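Local coordinates for lactococcal phage P2 ORF15 (Lactococcus phage p2, PDB 2WZP), which probably serves as the distal tail (Dit) protein of the phage baseplate, joining the end of the tail to the host-recognition apparatus, at residues T37-T42 with F119-Y124; G52-Y57 with K108-D113; L93-F96 with E102-Q105; Y265-T270 with T276-K281. One frame throughout, in Å; residues are numbered along the deposited sequence.

Contact 1: residues T37-T42 with F119-Y124; sequences TNLDGT and FVTLEY
The loop that follows strand 32-36 folds back beside strand 120-125, its sheet neighbour, and Thr37 and Leu39 of the loop meet Val120 and Thr121 of the strand. Apolar contact is sparse. CG of Leu39 lies 4.0 Å from CG2 of Thr121, the two side chains crossing at about a right angle, and CA of Thr37 lies 4.1 Å from CG2 of Val120. Direct hydrogen bonds between the segments are absent; two waters make the polar links. The first donates to both Thr37 O, at 2.6 Å, and Phe119 O, so that one molecule joins two backbone carbonyls; it also sits over the centre of one face of the Phe119 ring, 3.7 Å above its plane. The second water accepts from Leu39 N at 2.9 Å and donates to Thr121 OG1 at 2.8 Å. A first torsion of -63° at Thr121 puts OG1 beside its own backbone N and CG2 beside the carbonyl carbon, which divides the side chain between the water and the Leu39 branch. Asn38 to Gly41 form a type II beta turn, closed by Gly41 N to Asn38 O at 2.9 Å, and this turn carries Leu39 against Tyr165 and Tyr167 of strand 165-173. Thr121 OG1 is hydrogen-bonded to Asp134 OD1 on strand 130-140, and Thr37 OG1 is tied back to Lys45 N.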
loop_
_atom_site.group_PDB
_atom_site.type_symbol
_atom_site.label_atom_id
_atom_site.label_comp_id
_atom_site.label_asym_id
_atom_site.label_seq_id
_atom_site.Cartn_x
_atom_site.Cartn_y
_atom_site.Cartn_z
ATOM N N THR M 37 18.054 38.056 7.863
ATOM C CA THR M 37 18.967 38.123 6.712
ATOM C C THR M 37 20.373 38.559 7.155
ATOM O O THR M 37 21.348 38.307 6.442
ATOM C CB THR M 37 18.415 38.995 5.575
ATOM O OG1 THR M 37 18.169 40.305 6.070
ATOM C CG2 THR M 37 17.154 38.398 4.922
ATOM N N ASN M 38 20.485 39.188 8.346
ATOM C CA ASN M 38 21.762 39.619 8.891
ATOM C C ASN M 38 21.674 39.919 10.376
ATOM O O ASN M 38 21.729 41.083 10.785
ATOM C CB ASN M 38 22.299 40.802 8.108
ATOM C CG ASN M 38 23.724 41.158 8.415
ATOM O OD1 ASN M 38 24.475 40.459 9.116
ATOM N ND2 ASN M 38 24.108 42.303 7.930
ATOM N N LEU M 39 21.590 38.861 11.197
ATOM C CA LEU M 39 21.509 38.985 12.655
ATOM C C LEU M 39 22.569 39.944 13.183
ATOM O O LEU M 39 23.747 39.803 12.855
ATOM C CB LEU M 39 21.700 37.611 13.292
ATOM C CG LEU M 39 20.966 37.229 14.588
ATOM C CD1 LEU M 39 21.903 36.635 15.569
ATOM C CD2 LEU M 39 20.086 38.303 15.136
ATOM N N ASP M 40 22.150 40.957 13.939
ATOM C CA ASP M 40 23.067 41.928 14.537
ATOM C C ASP M 40 23.735 42.951 13.583
ATOM O O ASP M 40 24.581 43.750 14.012
ATOM C CB ASP M 40 24.028 41.273 15.561
ATOM C CG ASP M 40 23.422 40.805 16.893
ATOM O OD1 ASP M 40 22.222 41.100 17.155
ATOM O OD2 ASP M 40 24.166 40.216 17.702
ATOM N N GLY M 41 23.259 42.986 12.335
ATOM C CA GLY M 41 23.664 43.966 11.341
ATOM C C GLY M 41 22.567 45.000 11.211
ATOM O O GLY M 41 21.389 44.646 11.312
ATOM N N THR M 42 22.930 46.286 10.985
ATOM C CA THR M 42 21.970 47.382 10.824
ATOM C C THR M 42 20.979 47.193 9.657
ATOM O O THR M 42 19.907 47.801 9.674
ATOM C CB THR M 42 22.665 48.761 10.762
ATOM O OG1 THR M 42 23.520 48.839 9.618
ATOM C CG2 THR M 42 23.411 49.111 12.029
ATOM N N PHE M 119 24.435 33.098 4.092
ATOM C CA PHE M 119 23.644 32.300 5.023
ATOM C C PHE M 119 22.584 33.244 5.622
ATOM O O PHE M 119 22.687 34.475 5.540
ATOM C CB PHE M 119 24.531 31.670 6.151
ATOM C CG PHE M 119 25.063 32.678 7.143
ATOM C CD1 PHE M 119 24.407 32.905 8.347
ATOM C CD2 PHE M 119 26.170 33.472 6.834
ATOM C CE1 PHE M 119 24.858 33.894 9.238
ATOM C CE2 PHE M 119 26.625 34.443 7.728
ATOM C CZ PHE M 119 25.962 34.652 8.921
ATOM N N VAL M 120 21.607 32.640 6.261
ATOM C CA VAL M 120 20.465 33.251 6.906
ATOM C C VAL M 120 20.416 32.645 8.341
ATOM O O VAL M 120 21.021 31.581 8.599
ATOM C CB VAL M 120 19.253 32.948 5.975
ATOM C CG1 VAL M 120 18.184 32.051 6.595
ATOM C CG2 VAL M 120 18.667 34.211 5.405
ATOM N N THR M 121 19.776 33.354 9.286
ATOM C CA THR M 121 19.706 32.898 10.682
ATOM C C THR M 121 18.279 32.650 11.143
ATOM O O THR M 121 17.439 33.562 11.109
ATOM C CB THR M 121 20.435 33.903 11.613
ATOM O OG1 THR M 121 21.810 33.945 11.263
ATOM C CG2 THR M 121 20.328 33.532 13.064
ATOM N N LEU M 122 18.024 31.435 11.618
ATOM C CA LEU M 122 16.738 31.085 12.201
ATOM C C LEU M 122 16.782 31.364 13.717
ATOM O O LEU M 122 17.701 30.930 14.414
ATOM C CB LEU M 122 16.393 29.605 11.925
ATOM C CG LEU M 122 15.133 29.029 12.590
ATOM C CD1 LEU M 122 13.872 29.450 11.833
ATOM C CD2 LEU M 122 15.234 27.526 12.662
ATOM N N GLU M 123 15.805 32.118 14.201
ATOM C CA GLU M 123 15.627 32.397 15.618
ATOM C C GLU M 123 14.563 31.408 16.120
ATOM O O GLU M 123 13.525 31.246 15.499
ATOM C CB GLU M 123 15.190 33.844 15.820
ATOM C CG GLU M 123 14.964 34.211 17.267
ATOM C CD GLU M 123 14.521 35.641 17.485
ATOM O OE1 GLU M 123 14.939 36.533 16.709
ATOM O OE2 GLU M 123 13.758 35.870 18.450
ATOM N N TYR M 124 14.854 30.708 17.191
ATOM C CA TYR M 124 13.977 29.701 17.791
ATOM C C TYR M 124 13.755 30.148 19.235
ATOM O O TYR M 124 14.682 30.129 20.052
ATOM C CB TYR M 124 14.657 28.321 17.712
ATOM C CG TYR M 124 13.952 27.146 18.355
ATOM C CD1 TYR M 124 12.562 27.093 18.433
ATOM C CD2 TYR M 124 14.668 26.031 18.780
ATOM C CE1 TYR M 124 11.907 25.972 18.947
ATOM C CE2 TYR M 124 14.024 24.890 19.261
ATOM C CZ TYR M 124 12.642 24.868 19.353
ATOM O OH TYR M 124 12.020 23.735 19.825
HETATM O O HOH W 1 22.979 36.428 7.144
HETATM O O HOH W 2 22.504 36.355 10.108
#

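Contact 2: residues G52-Y57 with K108-D113; sequences GKVRFY and KDFVND
Val54 on strand 54-57, outermost in its sheet within this chain, and Phe110 on helix 100-115 come nearest in backbone terms, their CA atoms 7.7 Å apart, a spacing bridged by side chains without any hydrogen bond. The Phe110 ring fills it. CG1 of Val54 stands almost squarely over one face, 3.7 Å from the ring centroid and 9° off the normal, a CH-pi contact. The rim of the same ring meets Phe56: its CZ lies 3.6 Å from CZ of Phe110, near the Phe110 plane. The two rings are steeply inclined, their planes at 83° and their centroids 5.7 Å apart. With CG anti to the backbone N (chi1 -174°), Phe110 extends from the helix toward the strand, so that valine takes its face and phenylalanine its edge. No polar bond crosses between the two segments; Arg55 and Asn112 each bond within their own. Arg55, whose CB points away from the helix, gives a nearly straight bond from NE to Gly52 O at 2.9 Å, lying in the guanidinium plane. On the helix, Lys108 O accepts both Asn112 N, at 3.1 Å, and Asn112 ND2, at 2.8 Å, from opposite faces of the carbonyl plane. The core continues around these residues: Trp47 packs edge-to-face with Phe110, Phe91 stacks on Phe56, Leu93 and Ile156 from the two next strands of the sheet touch both phenylalanines, and Val111, further round the helix, packs on Phe325 of a neighbouring subunit.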
loop_
_atom_site.group_PDB
_atom_site.type_symbol
_atom_site.label_atom_id
_atom_site.label_comp_id
_atom_site.label_asym_id
_atom_site.label_seq_id
_atom_site.Cartn_x
_atom_site.Cartn_y
_atom_site.Cartn_z
ATOM N N GLY M 52 3.670 35.995 10.387
ATOM C CA GLY M 52 3.672 36.779 9.158
ATOM C C GLY M 52 2.911 36.175 7.999
ATOM O O GLY M 52 2.161 35.207 8.165
ATOM N N LYS M 53 3.119 36.736 6.805
ATOM C CA LYS M 53 2.445 36.311 5.580
ATOM C C LYS M 53 3.117 35.102 4.949
ATOM O O LYS M 53 2.531 34.433 4.101
ATOM C CB LYS M 53 2.311 37.482 4.599
ATOM C CG LYS M 53 1.529 38.660 5.182
ATOM C CD LYS M 53 0.229 38.933 4.444
ATOM C CE LYS M 53 -0.183 40.363 4.655
ATOM N NZ LYS M 53 -1.231 40.774 3.687
ATOM N N VAL M 54 4.356 34.833 5.373
ATOM C CA VAL M 54 5.156 33.680 4.986
ATOM C C VAL M 54 5.417 32.958 6.317
ATOM O O VAL M 54 6.000 33.562 7.227
ATOM C CB VAL M 54 6.473 34.095 4.279
ATOM C CG1 VAL M 54 7.424 32.910 4.162
ATOM C CG2 VAL M 54 6.197 34.674 2.905
ATOM N N ARG M 55 4.958 31.684 6.441
ATOM C CA ARG M 55 5.123 30.874 7.659
ATOM C C ARG M 55 5.787 29.520 7.454
ATOM O O ARG M 55 5.655 28.909 6.389
ATOM C CB ARG M 55 3.772 30.672 8.348
ATOM C CG ARG M 55 3.122 31.969 8.757
ATOM C CD ARG M 55 1.882 31.739 9.558
ATOM N NE ARG M 55 1.019 32.911 9.479
ATOM C CZ ARG M 55 -0.191 32.976 10.014
ATOM N NH1 ARG M 55 -0.680 31.946 10.690
ATOM N NH2 ARG M 55 -0.912 34.080 9.898
ATOM N N PHE M 56 6.462 29.034 8.515
ATOM C CA PHE M 56 7.110 27.721 8.572
ATOM C C PHE M 56 6.320 26.875 9.540
ATOM O O PHE M 56 5.966 27.344 10.628
ATOM C CB PHE M 56 8.543 27.820 9.106
ATOM C CG PHE M 56 9.642 28.291 8.187
ATOM C CD1 PHE M 56 9.371 28.644 6.857
ATOM C CD2 PHE M 56 10.949 28.391 8.646
ATOM C CE1 PHE M 56 10.385 29.108 6.022
ATOM C CE2 PHE M 56 11.968 28.841 7.803
ATOM C CZ PHE M 56 11.674 29.204 6.501
ATOM N N TYR M 57 6.061 25.628 9.155
ATOM C CA TYR M 57 5.351 24.648 9.962
ATOM C C TYR M 57 6.121 23.352 9.916
ATOM O O TYR M 57 6.801 23.064 8.935
ATOM C CB TYR M 57 3.945 24.381 9.383
ATOM C CG TYR M 57 3.004 25.564 9.433
ATOM C CD1 TYR M 57 2.242 25.825 10.564
ATOM C CD2 TYR M 57 2.853 26.412 8.336
ATOM C CE1 TYR M 57 1.379 26.921 10.623
ATOM C CE2 TYR M 57 1.971 27.501 8.373
ATOM C CZ TYR M 57 1.234 27.750 9.522
ATOM O OH TYR M 57 0.344 28.804 9.596
ATOM N N LYS M 108 8.627 35.100 -4.076
ATOM C CA LYS M 108 9.760 35.714 -4.769
ATOM C C LYS M 108 10.653 36.489 -3.799
ATOM O O LYS M 108 11.872 36.306 -3.823
ATOM C CB LYS M 108 9.254 36.630 -5.889
ATOM C CG LYS M 108 10.324 37.065 -6.866
ATOM C CD LYS M 108 9.738 37.946 -7.955
ATOM C CE LYS M 108 10.813 38.674 -8.738
ATOM N NZ LYS M 108 11.557 39.661 -7.902
ATOM N N ASP M 109 10.062 37.323 -2.928
ATOM C CA ASP M 109 10.835 38.115 -1.974
ATOM C C ASP M 109 11.479 37.286 -0.895
ATOM O O ASP M 109 12.652 37.500 -0.605
ATOM C CB ASP M 109 9.992 39.248 -1.367
ATOM C CG ASP M 109 9.583 40.359 -2.326
ATOM O OD1 ASP M 109 10.009 40.317 -3.525
ATOM O OD2 ASP M 109 8.863 41.267 -1.889
ATOM N N PHE M 110 10.743 36.336 -0.305
ATOM C CA PHE M 110 11.277 35.479 0.743
ATOM C C PHE M 110 12.465 34.657 0.278
ATOM O O PHE M 110 13.498 34.653 0.943
ATOM C CB PHE M 110 10.188 34.563 1.289
ATOM C CG PHE M 110 10.627 33.751 2.479
ATOM C CD1 PHE M 110 10.883 34.363 3.698
ATOM C CD2 PHE M 110 10.781 32.374 2.381
ATOM C CE1 PHE M 110 11.295 33.620 4.794
ATOM C CE2 PHE M 110 11.191 31.628 3.483
ATOM C CZ PHE M 110 11.435 32.256 4.683
ATOM N N VAL M 111 12.315 33.955 -0.852
ATOM C CA VAL M 111 13.348 33.076 -1.396
ATOM C C VAL M 111 14.571 33.868 -1.847
ATOM O O VAL M 111 15.693 33.498 -1.470
ATOM C CB VAL M 111 12.806 32.073 -2.455
ATOM C CG1 VAL M 111 13.922 31.202 -3.023
ATOM C CG2 VAL M 111 11.692 31.206 -1.872
ATOM N N ASN M 112 14.362 34.991 -2.574
ATOM C CA ASN M 112 15.487 35.815 -3.034
ATOM C C ASN M 112 16.188 36.536 -1.926
ATOM O O ASN M 112 17.365 36.845 -2.082
ATOM C CB ASN M 112 15.141 36.733 -4.203
ATOM C CG ASN M 112 14.862 35.996 -5.489
ATOM O OD1 ASN M 112 15.706 35.305 -6.057
ATOM N ND2 ASN M 112 13.665 36.124 -5.983
ATOM N N ASP M 113 15.508 36.764 -0.793
ATOM C CA ASP M 113 16.118 37.370 0.386
ATOM C C ASP M 113 17.081 36.392 1.009
ATOM O O ASP M 113 18.147 36.805 1.446
ATOM C CB ASP M 113 15.058 37.784 1.410
ATOM C CG ASP M 113 14.450 39.151 1.185
ATOM O OD1 ASP M 113 14.796 39.805 0.160
ATOM O OD2 ASP M 113 13.589 39.546 1.989
#

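Contact 3: residues L93-F96 with E102-Q105; sequences LETF and ENYQ
Thr95 and Asn103 supply the polar link between strand 89-95 and the first turns of helix 100-115: Thr95 OG1 donates to Asn103 OD1 at 2.6 Å. The donor stands above the carbonyl plane, 48° out of it, away from the lone-pair directions. Thr95 OG1 lies between the backbone N and the carbonyl carbon (chi1 77°), and from there it faces the helix. The two side chains slide past each other in opposite directions, and OD1 of Asn103 also lies 3.4 Å from Thr95 CB. Both polar groups have further hydrogen bonds. Thr95 OG1 pairs with Phe152 N, Asn103 OD1 with Gly97 N, and Asn103 ND2 with Asn149 O; two bonds at OD1 and one at ND2 should fix the rotation of this buried amide. Phe96 N, 3.8 Å from Asn103 OD1, makes no bond to it. The elements joined here are consecutive in the chain, a short strand-to-helix connection in the N-terminal domain, and the asparagine ties the helix both to the strand and to the loop that follows it. In that loop Glu98 N pairs with Glu102 OE1, and Ser99 OG with Glu102 N, just ahead of the helix. The residues near Thr95 make other kinds of contact: the Phe96 ring, its CB directed away from the helix, forms a cation-pi pair with Arg55, while Leu93 packs on Met107 and Phe110 further along the helix.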
loop_
_atom_site.group_PDB
_atom_site.type_symbol
_atom_site.label_atom_id
_atom_site.label_comp_id
_atom_site.label_asym_id
_atom_site.label_seq_id
_atom_site.Cartn_x
_atom_site.Cartn_y
_atom_site.Cartn_z
ATOM N N LEU M 93 6.395 25.325 3.974
ATOM C CA LEU M 93 6.397 26.769 3.739
ATOM C C LEU M 93 5.038 27.118 3.145
ATOM O O LEU M 93 4.639 26.589 2.103
ATOM C CB LEU M 93 7.602 27.156 2.831
ATOM C CG LEU M 93 7.696 28.548 2.167
ATOM C CD1 LEU M 93 8.180 29.571 3.135
ATOM C CD2 LEU M 93 8.734 28.544 1.097
ATOM N N GLU M 94 4.283 27.906 3.890
ATOM C CA GLU M 94 2.941 28.316 3.529
ATOM C C GLU M 94 2.838 29.838 3.444
ATOM O O GLU M 94 3.455 30.546 4.266
ATOM C CB GLU M 94 1.954 27.748 4.544
ATOM C CG GLU M 94 1.499 26.338 4.192
ATOM C CD GLU M 94 0.357 25.773 5.017
ATOM O OE1 GLU M 94 -0.493 26.556 5.503
ATOM O OE2 GLU M 94 0.298 24.529 5.152
ATOM N N THR M 95 2.097 30.344 2.428
ATOM C CA THR M 95 1.885 31.800 2.247
ATOM C C THR M 95 0.452 32.221 2.552
ATOM O O THR M 95 -0.471 31.409 2.436
ATOM C CB THR M 95 2.450 32.361 0.944
ATOM O OG1 THR M 95 1.600 32.024 -0.158
ATOM C CG2 THR M 95 3.916 31.956 0.697
ATOM N N PHE M 96 0.278 33.470 3.031
ATOM C CA PHE M 96 -1.016 34.011 3.463
ATOM C C PHE M 96 -1.357 35.361 2.803
ATOM O O PHE M 96 -1.955 36.234 3.430
ATOM C CB PHE M 96 -1.119 34.013 5.012
ATOM C CG PHE M 96 -0.859 32.647 5.618
ATOM C CD1 PHE M 96 -1.913 31.807 5.973
ATOM C CD2 PHE M 96 0.439 32.184 5.807
ATOM C CE1 PHE M 96 -1.668 30.521 6.495
ATOM C CE2 PHE M 96 0.678 30.890 6.294
ATOM C CZ PHE M 96 -0.375 30.071 6.652
ATOM N N GLU M 102 -0.053 39.153 -4.531
ATOM C CA GLU M 102 0.611 39.169 -3.224
ATOM C C GLU M 102 1.362 37.871 -2.916
ATOM O O GLU M 102 2.485 37.940 -2.435
ATOM C CB GLU M 102 -0.343 39.528 -2.085
ATOM C CG GLU M 102 0.411 39.753 -0.788
ATOM C CD GLU M 102 -0.336 40.243 0.433
ATOM O OE1 GLU M 102 -1.585 40.146 0.477
ATOM O OE2 GLU M 102 0.355 40.710 1.366
ATOM N N ASN M 103 0.780 36.708 -3.235
ATOM C CA ASN M 103 1.400 35.401 -2.993
ATOM C C ASN M 103 2.617 35.123 -3.859
ATOM O O ASN M 103 3.579 34.548 -3.375
ATOM C CB ASN M 103 0.371 34.274 -3.038
ATOM C CG ASN M 103 -0.451 34.205 -1.785
ATOM O OD1 ASN M 103 0.070 34.095 -0.669
ATOM N ND2 ASN M 103 -1.752 34.322 -1.930
ATOM N N TYR M 104 2.603 35.567 -5.112
ATOM C CA TYR M 104 3.754 35.446 -6.003
ATOM C C TYR M 104 4.879 36.341 -5.479
ATOM O O TYR M 104 6.022 35.889 -5.395
ATOM C CB TYR M 104 3.371 35.857 -7.424
ATOM C CG TYR M 104 2.788 34.730 -8.253
ATOM C CD1 TYR M 104 3.509 33.560 -8.480
ATOM C CD2 TYR M 104 1.549 34.860 -8.869
ATOM C CE1 TYR M 104 2.990 32.532 -9.260
ATOM C CE2 TYR M 104 1.012 33.830 -9.640
ATOM C CZ TYR M 104 1.746 32.675 -9.845
ATOM O OH TYR M 104 1.230 31.666 -10.615
ATOM N N GLN M 105 4.531 37.573 -5.051
ATOM C CA GLN M 105 5.447 38.559 -4.490
ATOM C C GLN M 105 6.107 38.049 -3.203
ATOM O O GLN M 105 7.327 38.165 -3.064
ATOM C CB GLN M 105 4.725 39.889 -4.243
ATOM C CG GLN M 105 5.673 41.062 -3.995
ATOM C CD GLN M 105 6.384 41.447 -5.256
ATOM O OE1 GLN M 105 5.787 42.019 -6.157
ATOM N NE2 GLN M 105 7.675 41.153 -5.346
#

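Contact 4: residues Y265-T270 with T276-K281; sequences YILINT and TYQGWK
Five residue pairs, from Tyr265 with Trp280 to Asn269 with Thr276, align strands 265-269 and 276-281, whose axes run 4.6 Å apart at 177°. Three pairs are hydrogen-bonded. At the hairpin's open end Trp280 N gives a 2.8 Å bond to Tyr265 O, while the return bond from Tyr265 N to Trp280 O is weak at 3.5 Å. In the middle Leu267 and Gln278 exchange firm bonds: Leu267 N to Gln278 O, and Gln278 N to Leu267 O. Next to the turn Asn269 N reaches Thr276 O at 2.7 Å, and Thr276 N reaches Asn269 O at 3.1 Å. The intervening residues bond outward, Ile266 and Ile268 to Leu231 and Gly229, Tyr277 and Gly279 to Leu288 and Leu286, which makes this beta hairpin an internal part of the antiparallel C-terminal sheet. CA-H...O contacts supplement the bonds, among them Ile268 CA to Thr276 O. No side-chain hydrogen bond crosses between the strands. Trp280 NE1 bonds weakly to Gln278 OE1 of its own strand, and Tyr265 OH weakly to a side chain of another protein's chain. Tyr277 OH pairs with Tyr297 OH and Glu275 OE1, Asn269 OD1 with Asp271 N, and Thr270 OG1 with Phe227 N. On the face bearing Leu267, CG of Tyr265 lies between the backbone N and the carbonyl carbon (chi1 61°); Trp280 CB lies over the Tyr265 ring, 3.8 Å from the centroid, and the five-membered ring of the indole, at 18° to the tyrosine ring, slides past with little overlap. Tyr277 offers its ring edge to CG2 of Ile268, at 3.7 Å, on the opposite face.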
loop_
_atom_site.group_PDB
_atom_site.type_symbol
_atom_site.label_atom_id
_atom_site.label_comp_id
_atom_site.label_asym_id
_atom_site.label_seq_id
_atom_site.Cartn_x
_atom_site.Cartn_y
_atom_site.Cartn_z
ATOM N N TYR M 265 43.899 49.014 17.265
ATOM C CA TYR M 265 43.263 47.813 17.764
ATOM C C TYR M 265 43.401 46.720 16.726
ATOM O O TYR M 265 43.668 47.020 15.555
ATOM C CB TYR M 265 41.793 48.032 18.120
ATOM C CG TYR M 265 40.900 48.454 16.978
ATOM C CD1 TYR M 265 40.664 49.805 16.715
ATOM C CD2 TYR M 265 40.174 47.512 16.251
ATOM C CE1 TYR M 265 39.797 50.201 15.698
ATOM C CE2 TYR M 265 39.305 47.896 15.231
ATOM C CZ TYR M 265 39.129 49.242 14.950
ATOM O OH TYR M 265 38.258 49.621 13.958
ATOM N N ILE M 266 43.237 45.459 17.159
ATOM C CA ILE M 266 43.299 44.273 16.317
ATOM C C ILE M 266 41.954 43.573 16.395
ATOM O O ILE M 266 41.443 43.357 17.488
ATOM C CB ILE M 266 44.421 43.326 16.820
ATOM C CG1 ILE M 266 45.818 44.009 16.747
ATOM C CG2 ILE M 266 44.387 41.959 16.077
ATOM C CD1 ILE M 266 46.927 43.303 17.605
ATOM N N LEU M 267 41.397 43.177 15.257
ATOM C CA LEU M 267 40.140 42.434 15.218
ATOM C C LEU M 267 40.430 40.977 14.895
ATOM O O LEU M 267 41.152 40.677 13.945
ATOM C CB LEU M 267 39.147 43.060 14.219
ATOM C CG LEU M 267 37.729 42.466 14.176
ATOM C CD1 LEU M 267 36.711 43.525 13.819
ATOM C CD2 LEU M 267 37.638 41.357 13.182
ATOM N N ILE M 268 39.893 40.082 15.713
ATOM C CA ILE M 268 40.034 38.632 15.533
ATOM C C ILE M 268 38.665 37.964 15.420
ATOM O O ILE M 268 37.719 38.430 16.044
ATOM C CB ILE M 268 40.983 37.919 16.543
ATOM C CG1 ILE M 268 40.483 38.035 17.991
ATOM C CG2 ILE M 268 42.437 38.437 16.413
ATOM C CD1 ILE M 268 41.223 37.165 19.012
ATOM N N ASN M 269 38.556 36.898 14.596
ATOM C CA ASN M 269 37.338 36.115 14.470
ATOM C C ASN M 269 37.689 34.702 14.119
ATOM O O ASN M 269 38.201 34.449 13.030
ATOM C CB ASN M 269 36.351 36.713 13.476
ATOM C CG ASN M 269 34.979 36.113 13.600
ATOM O OD1 ASN M 269 34.758 35.004 14.160
ATOM N ND2 ASN M 269 34.035 36.816 13.038
ATOM N N THR M 270 37.436 33.773 15.055
ATOM C CA THR M 270 37.779 32.349 14.886
ATOM C C THR M 270 36.715 31.530 14.130
ATOM O O THR M 270 36.882 30.318 13.957
ATOM C CB THR M 270 38.158 31.721 16.211
ATOM O OG1 THR M 270 37.022 31.713 17.060
ATOM C CG2 THR M 270 39.304 32.430 16.894
ATOM N N THR M 276 39.080 35.959 10.522
ATOM C CA THR M 276 39.732 37.267 10.364
ATOM C C THR M 276 40.752 37.523 11.478
ATOM O O THR M 276 40.454 37.289 12.651
ATOM C CB THR M 276 38.655 38.378 10.449
ATOM O OG1 THR M 276 37.582 38.108 9.553
ATOM C CG2 THR M 276 39.198 39.738 10.184
ATOM N N TYR M 277 41.944 38.045 11.099
ATOM C CA TYR M 277 42.992 38.510 12.011
ATOM C C TYR M 277 43.498 39.827 11.384
ATOM O O TYR M 277 44.371 39.821 10.512
ATOM C CB TYR M 277 44.102 37.458 12.209
ATOM C CG TYR M 277 43.555 36.099 12.582
ATOM C CD1 TYR M 277 43.160 35.820 13.887
ATOM C CD2 TYR M 277 43.390 35.107 11.622
ATOM C CE1 TYR M 277 42.616 34.582 14.228
ATOM C CE2 TYR M 277 42.880 33.855 11.958
ATOM C CZ TYR M 277 42.473 33.603 13.257
ATOM O OH TYR M 277 41.935 32.376 13.571
ATOM N N GLN M 278 42.871 40.938 11.735
ATOM C CA GLN M 278 43.253 42.159 11.077
ATOM C C GLN M 278 43.541 43.315 12.043
ATOM O O GLN M 278 42.784 43.528 12.978
ATOM C CB GLN M 278 42.215 42.540 9.979
ATOM C CG GLN M 278 40.867 42.915 10.579
ATOM C CD GLN M 278 39.778 43.415 9.678
ATOM O OE1 GLN M 278 38.668 43.706 10.166
ATOM N NE2 GLN M 278 40.051 43.558 8.379
ATOM N N GLY M 279 44.629 44.039 11.794
ATOM C CA GLY M 279 44.995 45.206 12.574
ATOM C C GLY M 279 44.433 46.477 11.959
ATOM O O GLY M 279 44.379 46.614 10.728
ATOM N N TRP M 280 43.979 47.411 12.811
ATOM C CA TRP M 280 43.399 48.673 12.332
ATOM C C TRP M 280 44.216 49.874 12.782
ATOM O O TRP M 280 44.537 50.001 13.970
ATOM C CB TRP M 280 41.928 48.823 12.749
ATOM C CG TRP M 280 40.991 47.924 12.003
ATOM C CD1 TRP M 280 40.661 46.641 12.313
ATOM C CD2 TRP M 280 40.174 48.288 10.887
ATOM N NE1 TRP M 280 39.691 46.179 11.451
ATOM C CE2 TRP M 280 39.414 47.153 10.535
ATOM C CE3 TRP M 280 40.017 49.467 10.139
ATOM C CZ2 TRP M 280 38.520 47.158 9.461
ATOM C CZ3 TRP M 280 39.136 49.472 9.070
ATOM C CH2 TRP M 280 38.422 48.319 8.722
ATOM N N LYS M 281 44.631 50.701 11.827
ATOM C CA LYS M 281 45.405 51.893 12.142
ATOM C C LYS M 281 44.701 53.024 11.443
ATOM O O LYS M 281 44.799 53.175 10.225
ATOM C CB LYS M 281 46.882 51.761 11.740
ATOM C CG LYS M 281 47.753 52.758 12.480
ATOM C CD LYS M 281 49.241 52.657 12.155
ATOM C CE LYS M 281 50.013 53.814 12.766
ATOM N NZ LYS M 281 49.801 53.952 14.244
#

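In the fold
Contacts 1, 2 and 3 belong to the N-terminal domain and reach one antiparallel sheet; contact 4 lies in the C-terminal domain. Contacts 2 and 3 share helix 100-115, with centres about 7 Å apart. They are joined directly by a salt bridge from Lys53 NZ to Glu102 OE2 at 2.8 Å, by a probable hydrogen bond between Phe96 N and Lys53 O, and by Val54 CG1 packing on Leu93 CD1. The helix leads on to strand 120-125 of contact 1, and contacts 1 and 2 touch where Thr37 CG2, in the loop 37-42, lies 4.0 Å from Asp113 O of the helix. Contact 4 stands apart, its nearest atoms about 9 Å from contact 1 and about 29 Å from contact 3.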